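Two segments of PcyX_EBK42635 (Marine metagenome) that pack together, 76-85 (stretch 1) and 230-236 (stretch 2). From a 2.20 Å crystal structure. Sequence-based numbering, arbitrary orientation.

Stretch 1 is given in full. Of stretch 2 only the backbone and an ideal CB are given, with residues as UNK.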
ATOM      1  N   ALA A  76      -6.051  -6.169   3.973  1.00 51.14           N
ATOM      2  CA  ALA A  76      -4.724  -5.911   3.445  1.00 47.72           C
ATOM      3  C   ALA A  76      -4.684  -4.503   2.876  1.00 47.12           C
ATOM      4  O   ALA A  76      -5.682  -3.992   2.360  1.00 40.32           O
ATOM      5  CB  ALA A  76      -4.332  -6.933   2.371  1.00 64.67           C
ATOM      6  N   HIS A  77      -3.515  -3.881   2.987  1.00 43.38           N
ATOM      7  CA  HIS A  77      -3.278  -2.545   2.464  1.00 50.96           C
ATOM      8  C   HIS A  77      -1.935  -2.545   1.755  1.00 36.85           C
ATOM      9  O   HIS A  77      -0.953  -3.083   2.274  1.00 34.45           O
ATOM     10  CB  HIS A  77      -3.301  -1.500   3.588  1.00 42.96           C
ATOM     11  CG  HIS A  77      -2.719  -0.177   3.203  1.00 33.41           C
ATOM     12  ND1 HIS A  77      -3.473   0.831   2.640  1.00 53.14           N
ATOM     13  CD2 HIS A  77      -1.460   0.310   3.310  1.00 47.54           C
ATOM     14  CE1 HIS A  77      -2.702   1.879   2.412  1.00 54.73           C
ATOM     15  NE2 HIS A  77      -1.477   1.589   2.809  1.00 56.44           N
ATOM     16  N   LEU A  78      -1.899  -1.957   0.562  1.00 42.99           N
ATOM     17  CA  LEU A  78      -0.692  -1.936  -0.254  1.00 37.20           C
ATOM     18  C   LEU A  78      -0.599  -0.584  -0.941  1.00 39.26           C
ATOM     19  O   LEU A  78      -1.520  -0.188  -1.662  1.00 38.24           O
ATOM     20  CB  LEU A  78      -0.699  -3.073  -1.282  1.00 45.61           C
ATOM     21  CG  LEU A  78       0.535  -3.186  -2.183  1.00 43.75           C
ATOM     22  CD1 LEU A  78       1.788  -3.508  -1.379  1.00 38.16           C
ATOM     23  CD2 LEU A  78       0.313  -4.238  -3.254  1.00 45.92           C
ATOM     24  N   CYS A  79       0.511   0.116  -0.718  1.00 42.28           N
ATOM     25  CA  CYS A  79       0.708   1.450  -1.263  1.00 32.12           C
ATOM     26  C   CYS A  79       2.145   1.589  -1.739  1.00 39.66           C
ATOM     27  O   CYS A  79       3.073   1.064  -1.119  1.00 39.83           O
ATOM     28  CB  CYS A  79       0.406   2.537  -0.228  1.00 37.49           C
ATOM     29  SG  CYS A  79       0.380   4.191  -0.919  1.00 55.02           S
ATOM     30  N   LEU A  80       2.319   2.309  -2.847  1.00 51.27           N
ATOM     31  CA  LEU A  80       3.635   2.556  -3.426  1.00 56.13           C
ATOM     32  C   LEU A  80       3.787   4.042  -3.716  1.00 42.51           C
ATOM     33  O   LEU A  80       2.996   4.612  -4.474  1.00 50.03           O
ATOM     34  CB  LEU A  80       3.840   1.750  -4.713  1.00 50.20           C
ATOM     35  CG  LEU A  80       4.486   0.367  -4.594  1.00 40.89           C
ATOM     36  CD1 LEU A  80       3.527  -0.647  -3.988  1.00 33.91           C
ATOM     37  CD2 LEU A  80       4.984  -0.112  -5.953  1.00 49.55           C
ATOM     38  N   PHE A  81       4.811   4.664  -3.118  1.00 34.18           N
ATOM     39  CA  PHE A  81       5.174   6.044  -3.421  1.00 28.20           C
ATOM     40  C   PHE A  81       6.402   6.070  -4.321  1.00 43.68           C
ATOM     41  O   PHE A  81       7.408   5.425  -3.992  1.00 44.69           O
ATOM     42  CB  PHE A  81       5.471   6.817  -2.139  1.00 53.05           C
ATOM     43  CG  PHE A  81       4.248   7.220  -1.364  1.00 51.03           C
ATOM     44  CD1 PHE A  81       3.523   8.344  -1.724  1.00 52.01           C
ATOM     45  CD2 PHE A  81       3.840   6.491  -0.261  1.00 50.35           C
ATOM     46  CE1 PHE A  81       2.404   8.724  -1.007  1.00 58.92           C
ATOM     47  CE2 PHE A  81       2.722   6.867   0.461  1.00 52.37           C
ATOM     48  CZ  PHE A  81       2.003   7.984   0.087  1.00 52.31           C
ATOM     49  N   PRO A  82       6.389   6.781  -5.448  1.00 40.02           N
ATOM     50  CA  PRO A  82       7.604   6.885  -6.266  1.00 54.16           C
ATOM     51  C   PRO A  82       8.641   7.792  -5.616  1.00 47.32           C
ATOM     52  O   PRO A  82       8.391   8.455  -4.607  1.00 49.36           O
ATOM     53  CB  PRO A  82       7.098   7.469  -7.588  1.00 57.25           C
ATOM     54  CG  PRO A  82       5.851   8.195  -7.225  1.00 56.12           C
ATOM     55  CD  PRO A  82       5.230   7.406  -6.111  1.00 51.88           C
ATOM     56  N   MET A  83       9.830   7.813  -6.216  1.00 43.54           N
ATOM     57  CA  MET A  83      10.924   8.624  -5.701  1.00 40.99           C
ATOM     58  C   MET A  83      10.660  10.107  -5.978  1.00 57.34           C
ATOM     59  O   MET A  83       9.767  10.480  -6.746  1.00 51.86           O
ATOM     60  CB  MET A  83      12.253   8.169  -6.314  1.00 44.60           C
ATOM     61  CG  MET A  83      13.510   8.644  -5.584  1.00 54.55           C
ATOM     62  SD  MET A  83      13.537   8.209  -3.834  1.00 53.87           S
ATOM     63  CE  MET A  83      13.583   6.424  -3.933  1.00 48.82           C
ATOM     64  N   LEU A  84      11.469  10.958  -5.343  1.00 43.14           N
ATOM     65  CA  LEU A  84      11.147  12.370  -5.170  1.00 58.62           C
ATOM     66  C   LEU A  84      11.399  13.242  -6.398  1.00 67.50           C
ATOM     67  O   LEU A  84      10.970  14.401  -6.392  1.00 81.47           O
ATOM     68  CB  LEU A  84      11.932  12.926  -3.978  1.00 57.08           C
ATOM     69  CG  LEU A  84      11.643  12.237  -2.637  1.00 57.71           C
ATOM     70  CD1 LEU A  84      12.543  12.788  -1.543  1.00 64.08           C
ATOM     71  CD2 LEU A  84      10.178  12.379  -2.236  1.00 51.01           C
ATOM     72  N   THR A  85      12.080  12.756  -7.437  1.00 52.97           N
ATOM     73  CA  THR A  85      12.101  13.473  -8.710  1.00 68.66           C
ATOM     74  C   THR A  85      11.044  12.959  -9.676  1.00 66.02           C
ATOM     75  O   THR A  85      10.910  13.501 -10.778  1.00 65.45           O
ATOM     76  CB  THR A  85      13.480  13.391  -9.383  1.00 53.80           C
ATOM     77  OG1 THR A  85      13.808  12.026  -9.670  1.00 57.61           O
ATOM     78  CG2 THR A  85      14.561  14.008  -8.507  1.00 56.22           C
ATOM     79  N   UNK A 230       3.658   5.305  10.544  1.00 44.07           N
ATOM     80  CA  UNK A 230       4.133   4.200   9.719  1.00 40.88           C
ATOM     81  C   UNK A 230       3.111   3.773   8.672  1.00 36.32           C
ATOM     82  O   UNK A 230       3.160   2.629   8.203  1.00 47.11           O
ATOM     83  CB  UNK A 230       4.491   3.005  10.605  1.00 40.88           C
ATOM     84  N   UNK A 231       2.190   4.657   8.297  1.00 40.46           N
ATOM     85  CA  UNK A 231       1.174   4.345   7.299  1.00 51.89           C
ATOM     86  C   UNK A 231       1.363   5.175   6.038  1.00 42.96           C
ATOM     87  O   UNK A 231       1.588   4.610   4.963  1.00 56.32           O
ATOM     88  CB  UNK A 231      -0.225   4.577   7.874  1.00 51.89           C
ATOM     89  N   UNK A 232       1.273   6.498   6.135  1.00 47.24           N
ATOM     90  CA  UNK A 232       1.644   7.405   5.050  1.00 57.93           C
ATOM     91  C   UNK A 232       2.585   8.454   5.625  1.00 42.69           C
ATOM     92  O   UNK A 232       2.207   9.618   5.811  1.00 49.08           O
ATOM     93  CB  UNK A 232       0.414   8.054   4.412  1.00 57.93           C
ATOM     94  N   UNK A 233       3.822   8.070   5.924  1.00 47.99           N
ATOM     95  CA  UNK A 233       4.747   9.009   6.562  1.00 54.57           C
ATOM     96  C   UNK A 233       5.060  10.186   5.657  1.00 69.98           C
ATOM     97  O   UNK A 233       5.072  10.075   4.429  1.00 59.68           O
ATOM     98  CB  UNK A 233       6.044   8.297   6.953  1.00 54.57           C
ATOM     99  N   UNK A 234       5.308  11.329   6.286  1.00 69.72           N
ATOM    100  CA  UNK A 234       5.762  12.503   5.564  1.00 72.80           C
ATOM    101  C   UNK A 234       7.274  12.443   5.384  1.00 69.41           C
ATOM    102  O   UNK A 234       7.991  11.816   6.169  1.00 60.34           O
ATOM    103  CB  UNK A 234       5.353  13.782   6.297  1.00 72.80           C
ATOM    104  N   UNK A 235       7.755  13.100   4.333  1.00 70.88           N
ATOM    105  CA  UNK A 235       9.168  13.089   3.977  1.00 77.23           C
ATOM    106  C   UNK A 235       9.759  14.450   4.315  1.00 72.76           C
ATOM    107  O   UNK A 235       9.095  15.482   4.165  1.00 73.49           O
ATOM    108  CB  UNK A 235       9.367  12.755   2.497  1.00 77.23           C
ATOM    109  N   UNK A 236      11.008  14.448   4.770  1.00 71.67           N
ATOM    110  CA  UNK A 236      11.698  15.683   5.121  1.00 83.09           C
ATOM    111  C   UNK A 236      11.753  16.633   3.928  1.00 82.61           C
ATOM    112  O   UNK A 236      10.825  17.408   3.696  1.00 85.51           O
ATOM    113  CB  UNK A 236      13.111  15.380   5.622  1.00 83.09           C
TER

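Stretch 1 runs as a strand through its first residues and turns His77, Cys79, Phe81 and Leu84 toward stretch 2. The surface on offer is largely apolar, with the imidazole of His77 at one end. Stretch 2 runs in nearly the same direction, 5° apart, but no hydrogen bond joins the two.

Position 230 has no atom of stretch 1 within 5.5 Å of its ideal CB. Many residues would fit, polar ones included. It is Asn230, the first residue after a helix to leave helical phi/psi. Its side-chain amide is hydrogen-bonded elsewhere in the structure.

At position 231 the CA-to-CB bond points sideways, and the ideal CB again has nothing of stretch 1 within 5.5 Å. A short side chain would not arrive. A longer one could bend to the His77 ring, either as an apolar group packing on it or as a polar group near NE2. The residue is Leu231. With chi1 t and chi2 p, its CD1 comes to 3.6 Å from NE2 of His77, a plain van der Waals contact.

Position 232 is the centre of the contact. The ideal CB lies 4.6 Å from CZ of Phe81, although CA-to-CB points sideways. His77, Cys79 and Phe81 line the space beyond. A long apolar chain such as Leu or Met would suit, as would an aromatic ring. The residue is Phe232, chi1 m, with 71 Å² covered, the largest share in either stretch. CZ of Phe232 lies 3.4 Å from CE1 of His77, and the two ring planes meet at 81°. CE1 of Phe232 lies 3.5 Å from SG of Cys79, which sits at the ring edge. CD1 of Phe232 lies 3.6 Å from CE2 of Phe81, an edge-to-edge approach. One ring thus touches three successive inward residues of the strand.

Position 233 points sideways into open space as far as stretch 1 is concerned. Its phi of -64° and psi of 149° allow proline among many others. Pro233 is found, and it makes no close contact.

Position 234 is out of reach of stretch 1, which sets no preference. It is Phe234, which touches a crystal neighbour.

Position 235 points toward stretch 1, its ideal CB 4.8 Å from CD2 of Leu84. A medium apolar residue such as Val or Ile would reach it; Ala would fit but fall short. Val235 places CG2 4.2 Å from CD2 of Leu84.

Position 236 points sideways with nothing of stretch 1 near; almost any residue would do. It is Ser236.

Stretch 2 (230-236) NLFPFVS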
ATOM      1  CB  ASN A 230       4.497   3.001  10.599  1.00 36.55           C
ATOM      2  CG  ASN A 230       5.769   3.224  11.388  1.00 54.92           C
ATOM      3  OD1 ASN A 230       5.728   3.616  12.554  1.00 45.11           O
ATOM      4  ND2 ASN A 230       6.912   2.979  10.752  1.00 40.66           N
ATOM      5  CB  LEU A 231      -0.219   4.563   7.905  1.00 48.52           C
ATOM      6  CG  LEU A 231      -1.378   4.521   6.909  1.00 54.39           C
ATOM      7  CD1 LEU A 231      -1.318   3.271   6.042  1.00 47.03           C
ATOM      8  CD2 LEU A 231      -2.714   4.617   7.624  1.00 66.86           C
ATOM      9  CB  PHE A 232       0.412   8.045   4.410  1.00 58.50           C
ATOM     10  CG  PHE A 232      -0.514   7.055   3.776  1.00 57.98           C
ATOM     11  CD1 PHE A 232      -0.150   6.393   2.617  1.00 65.93           C
ATOM     12  CD2 PHE A 232      -1.749   6.787   4.334  1.00 65.68           C
ATOM     13  CE1 PHE A 232      -0.998   5.474   2.034  1.00 64.82           C
ATOM     14  CE2 PHE A 232      -2.596   5.864   3.760  1.00 62.81           C
ATOM     15  CZ  PHE A 232      -2.223   5.212   2.605  1.00 72.36           C
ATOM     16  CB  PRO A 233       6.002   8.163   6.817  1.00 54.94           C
ATOM     17  CG  PRO A 233       5.560   6.739   6.675  1.00 59.13           C
ATOM     18  CD  PRO A 233       4.456   6.766   5.674  1.00 52.67           C
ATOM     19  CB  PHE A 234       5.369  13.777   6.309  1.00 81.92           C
ATOM     20  CG  PHE A 234       3.889  13.922   6.516  1.00 80.64           C
ATOM     21  CD1 PHE A 234       3.095  14.516   5.549  1.00 84.29           C
ATOM     22  CD2 PHE A 234       3.290  13.466   7.678  1.00 68.70           C
ATOM     23  CE1 PHE A 234       1.734  14.651   5.736  1.00 80.19           C
ATOM     24  CE2 PHE A 234       1.929  13.597   7.871  1.00 78.83           C
ATOM     25  CZ  PHE A 234       1.149  14.191   6.898  1.00 87.37           C
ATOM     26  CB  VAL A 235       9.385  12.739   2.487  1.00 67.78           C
ATOM     27  CG1 VAL A 235       8.126  12.117   1.879  1.00 51.12           C
ATOM     28  CG2 VAL A 235       9.829  13.961   1.679  1.00 65.04           C
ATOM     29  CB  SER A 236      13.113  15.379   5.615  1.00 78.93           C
ATOM     30  OG  SER A 236      13.901  14.799   4.590  1.00 91.67           O
TER
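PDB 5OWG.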